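Local coordinates for protein putative histidinol-phosphate aminotransferase (Burkholderia pseudomallei, PDB 3P1T) that probably transfers the amino group of L-histidinol phosphate to 2-oxoglutarate with the help of pyridoxal 5'-phosphate, at residues 72-78 with 205-210. Sequence-based numbering, arbitrary orientation.
Sequences MLVRGID and LRLGAL
Strands 72-74 and 208-210 run antiparallel, their short axes 4.8 Å apart at closest and 144° between directions. M72 pairs with L210, and V74 with G208, as hydrogen-bonded pairs; L73 and A209 form the non-hydrogen-bonded pair between them. The bond from L210 N to M72 O is 2.9 Å long. On one face M72 and L210 lie side by side, and the chain of M72 bends at chi3 (77°) to bring CE 3.8 Å from L210 CD2. V74 shares this face and lays CG2 against G208 O. L73 turns to the other face, where CD1 meets the same carbonyl oxygen. Beyond the strands, R75 starts away from 205-210, and its bent side chain brings the guanidinium back alongside residues 205-207. Its NH2 gives a straight bond of 2.8 Å to L205 O, in the guanidinium plane. CD2 of L207 lies over one guanidinium face, 3.4 Å from R75 NH2. A salt bridge to D233 also holds this group, near the second subunit. R206 passes I77 CG2. D78 OD1 lies at the edge of the R206 guanidinium, in its plane, in a long salt bridge, NH2 to OD1 3.8 Å; the carboxylate itself is turned 81° from that plane. D78 OD2 accepts a hydrogen bond from the backbone N of F226 of the second subunit. A water joins R206 NE to R75 O, and a tartrate lies near the R206 side chain. This pairing of an outermost strand with its antiparallel neighbour belongs to the seven-stranded mixed sheet of the large domain in fold-type I PLP-dependent aminotransferases, here close to the dimer interface.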
HETATM    1  N   MSE A  72       3.375  -9.486  10.571  1.00 34.11           N
HETATM    2  CA  MSE A  72       3.275  -9.032   9.185  1.00 30.37           C
HETATM    3  C   MSE A  72       2.877  -7.543   9.159  1.00 37.16           C
HETATM    4  O   MSE A  72       1.903  -7.165   9.839  1.00 38.02           O
HETATM    5  CB  MSE A  72       2.245  -9.901   8.470  1.00 29.73           C
HETATM    6  CG  MSE A  72       2.205  -9.698   6.981  1.00 32.74           C
HETATM    7 SE   MSE A  72       0.999 -10.913   6.084  0.75 35.79          SE
HETATM    8  CE  MSE A  72      -0.584 -10.125   6.492  1.00 31.86           C
ATOM      9  N   LEU A  73       3.662  -6.698   8.441  1.00 33.57           N
ATOM     10  CA  LEU A  73       3.402  -5.260   8.291  1.00 32.97           C
ATOM     11  C   LEU A  73       2.351  -5.101   7.185  1.00 39.33           C
ATOM     12  O   LEU A  73       2.518  -5.674   6.104  1.00 39.53           O
ATOM     13  CB  LEU A  73       4.707  -4.481   7.998  1.00 32.41           C
ATOM     14  CG  LEU A  73       4.603  -2.946   7.765  1.00 35.10           C
ATOM     15  CD1 LEU A  73       4.018  -2.204   8.973  1.00 34.61           C
ATOM     16  CD2 LEU A  73       5.954  -2.359   7.460  1.00 36.36           C
ATOM     17  N   VAL A  74       1.238  -4.410   7.476  1.00 36.78           N
ATOM     18  CA  VAL A  74       0.126  -4.320   6.528  1.00 36.55           C
ATOM     19  C   VAL A  74      -0.361  -2.879   6.319  1.00 40.88           C
ATOM     20  O   VAL A  74      -0.160  -2.008   7.172  1.00 40.94           O
ATOM     21  CB  VAL A  74      -1.072  -5.203   6.993  1.00 40.26           C
ATOM     22  CG1 VAL A  74      -0.747  -6.681   6.893  1.00 40.21           C
ATOM     23  CG2 VAL A  74      -1.543  -4.846   8.400  1.00 40.28           C
ATOM     24  N   ARG A  75      -1.051  -2.662   5.189  1.00 36.85           N
ATOM     25  CA  ARG A  75      -1.693  -1.402   4.842  1.00 36.12           C
ATOM     26  C   ARG A  75      -3.065  -1.315   5.560  1.00 39.25           C
ATOM     27  O   ARG A  75      -4.128  -1.393   4.904  1.00 37.44           O
ATOM     28  CB  ARG A  75      -1.850  -1.289   3.324  1.00 36.16           C
ATOM     29  CG  ARG A  75      -2.036   0.133   2.825  1.00 43.97           C
ATOM     30  CD  ARG A  75      -0.712   0.607   2.292  1.00 48.60           C
ATOM     31  NE  ARG A  75      -0.145   1.671   3.097  1.00 48.10           N
ATOM     32  CZ  ARG A  75       1.079   2.147   2.944  1.00 52.41           C
ATOM     33  NH1 ARG A  75       1.898   1.621   2.039  1.00 33.12           N
ATOM     34  NH2 ARG A  75       1.509   3.126   3.716  1.00 49.77           N
ATOM     35  N   GLY A  76      -3.011  -1.229   6.899  1.00 34.35           N
ATOM     36  CA  GLY A  76      -4.183  -1.113   7.754  1.00 33.99           C
ATOM     37  C   GLY A  76      -5.023  -2.360   7.884  1.00 39.66           C
ATOM     38  O   GLY A  76      -4.656  -3.451   7.410  1.00 41.19           O
ATOM     39  N   ILE A  77      -6.183  -2.185   8.526  1.00 34.55           N
ATOM     40  CA  ILE A  77      -7.121  -3.261   8.814  1.00 32.43           C
ATOM     41  C   ILE A  77      -7.714  -3.815   7.487  1.00 35.00           C
ATOM     42  O   ILE A  77      -8.006  -5.014   7.448  1.00 34.34           O
ATOM     43  CB  ILE A  77      -8.212  -2.802   9.844  1.00 34.32           C
ATOM     44  CG1 ILE A  77      -9.097  -3.969  10.370  1.00 35.09           C
ATOM     45  CG2 ILE A  77      -9.036  -1.630   9.358  1.00 33.33           C
ATOM     46  CD1 ILE A  77      -8.380  -5.192  10.954  1.00 38.00           C
ATOM     47  N   ASP A  78      -7.801  -3.005   6.395  1.00 31.24           N
ATOM     48  CA  ASP A  78      -8.326  -3.507   5.101  1.00 29.94           C
ATOM     49  C   ASP A  78      -7.427  -4.610   4.545  1.00 32.14           C
ATOM     50  O   ASP A  78      -7.953  -5.673   4.220  1.00 30.01           O
ATOM     51  CB  ASP A  78      -8.507  -2.397   4.041  1.00 31.50           C
ATOM     52  CG  ASP A  78      -9.665  -1.430   4.240  1.00 38.91           C
ATOM     53  OD1 ASP A  78     -10.181  -1.333   5.384  1.00 44.32           O
ATOM     54  OD2 ASP A  78      -9.999  -0.703   3.279  1.00 32.40           O
ATOM     55  N   LEU A 205      -0.759   7.474   7.116  1.00 37.33           N
ATOM     56  CA  LEU A 205       0.075   6.460   6.440  1.00 35.92           C
ATOM     57  C   LEU A 205      -0.665   5.143   6.328  1.00 40.62           C
ATOM     58  O   LEU A 205      -0.314   4.314   5.479  1.00 39.97           O
ATOM     59  CB  LEU A 205       1.417   6.243   7.146  1.00 35.69           C
ATOM     60  CG  LEU A 205       2.238   7.494   7.453  1.00 40.71           C
ATOM     61  CD1 LEU A 205       3.591   7.115   7.949  1.00 41.15           C
ATOM     62  CD2 LEU A 205       2.351   8.416   6.241  1.00 44.44           C
ATOM     63  N   ARG A 206      -1.709   4.963   7.176  1.00 37.30           N
ATOM     64  CA  ARG A 206      -2.557   3.777   7.232  1.00 37.32           C
ATOM     65  C   ARG A 206      -1.666   2.483   7.261  1.00 41.86           C
ATOM     66  O   ARG A 206      -1.564   1.747   6.264  1.00 42.65           O
ATOM     67  CB  ARG A 206      -3.554   3.788   6.041  1.00 39.28           C
ATOM     68  CG  ARG A 206      -4.684   2.766   6.083  1.00 45.62           C
ATOM     69  CD  ARG A 206      -5.632   2.976   7.244  1.00 54.88           C
ATOM     70  NE  ARG A 206      -6.836   2.176   7.068  1.00 61.78           N
ATOM     71  CZ  ARG A 206      -7.835   2.102   7.938  1.00 75.89           C
ATOM     72  NH1 ARG A 206      -7.766   2.749   9.098  1.00 63.62           N
ATOM     73  NH2 ARG A 206      -8.906   1.373   7.662  1.00 64.20           N
ATOM     74  N   LEU A 207      -0.980   2.273   8.404  1.00 36.35           N
ATOM     75  CA  LEU A 207      -0.129   1.120   8.677  1.00 35.91           C
ATOM     76  C   LEU A 207      -0.630   0.368   9.908  1.00 40.61           C
ATOM     77  O   LEU A 207      -1.240   0.960  10.815  1.00 41.10           O
ATOM     78  CB  LEU A 207       1.349   1.517   8.874  1.00 36.49           C
ATOM     79  CG  LEU A 207       2.063   2.182   7.715  1.00 41.14           C
ATOM     80  CD1 LEU A 207       3.436   2.635   8.122  1.00 40.88           C
ATOM     81  CD2 LEU A 207       2.146   1.266   6.514  1.00 45.03           C
ATOM     82  N   GLY A 208      -0.335  -0.923   9.934  1.00 35.83           N
ATOM     83  CA  GLY A 208      -0.711  -1.808  11.025  1.00 35.24           C
ATOM     84  C   GLY A 208       0.169  -3.039  11.063  1.00 38.41           C
ATOM     85  O   GLY A 208       0.894  -3.330  10.102  1.00 37.54           O
ATOM     86  N   ALA A 209       0.119  -3.754  12.187  1.00 34.88           N
ATOM     87  CA  ALA A 209       0.875  -4.978  12.413  1.00 35.14           C
ATOM     88  C   ALA A 209      -0.069  -6.123  12.774  1.00 40.63           C
ATOM     89  O   ALA A 209      -0.886  -5.982  13.689  1.00 41.92           O
ATOM     90  CB  ALA A 209       1.907  -4.764  13.520  1.00 36.50           C
ATOM     91  N   LEU A 210       0.029  -7.244  12.041  1.00 36.59           N
ATOM     92  CA  LEU A 210      -0.778  -8.448  12.278  1.00 34.74           C
ATOM     93  C   LEU A 210       0.089  -9.509  12.924  1.00 37.39           C
ATOM     94  O   LEU A 210       1.174  -9.806  12.415  1.00 37.11           O
ATOM     95  CB  LEU A 210      -1.419  -8.979  10.974  1.00 32.90           C
ATOM     96  CG  LEU A 210      -2.173 -10.309  11.058  1.00 36.35           C
ATOM     97  CD1 LEU A 210      -3.416 -10.215  11.969  1.00 35.81           C
ATOM     98  CD2 LEU A 210      -2.537 -10.810   9.673  1.00 34.78           C
TER
HETATM   99  O   HOH W   1      -6.625   0.229   4.704  1.00 47.29           O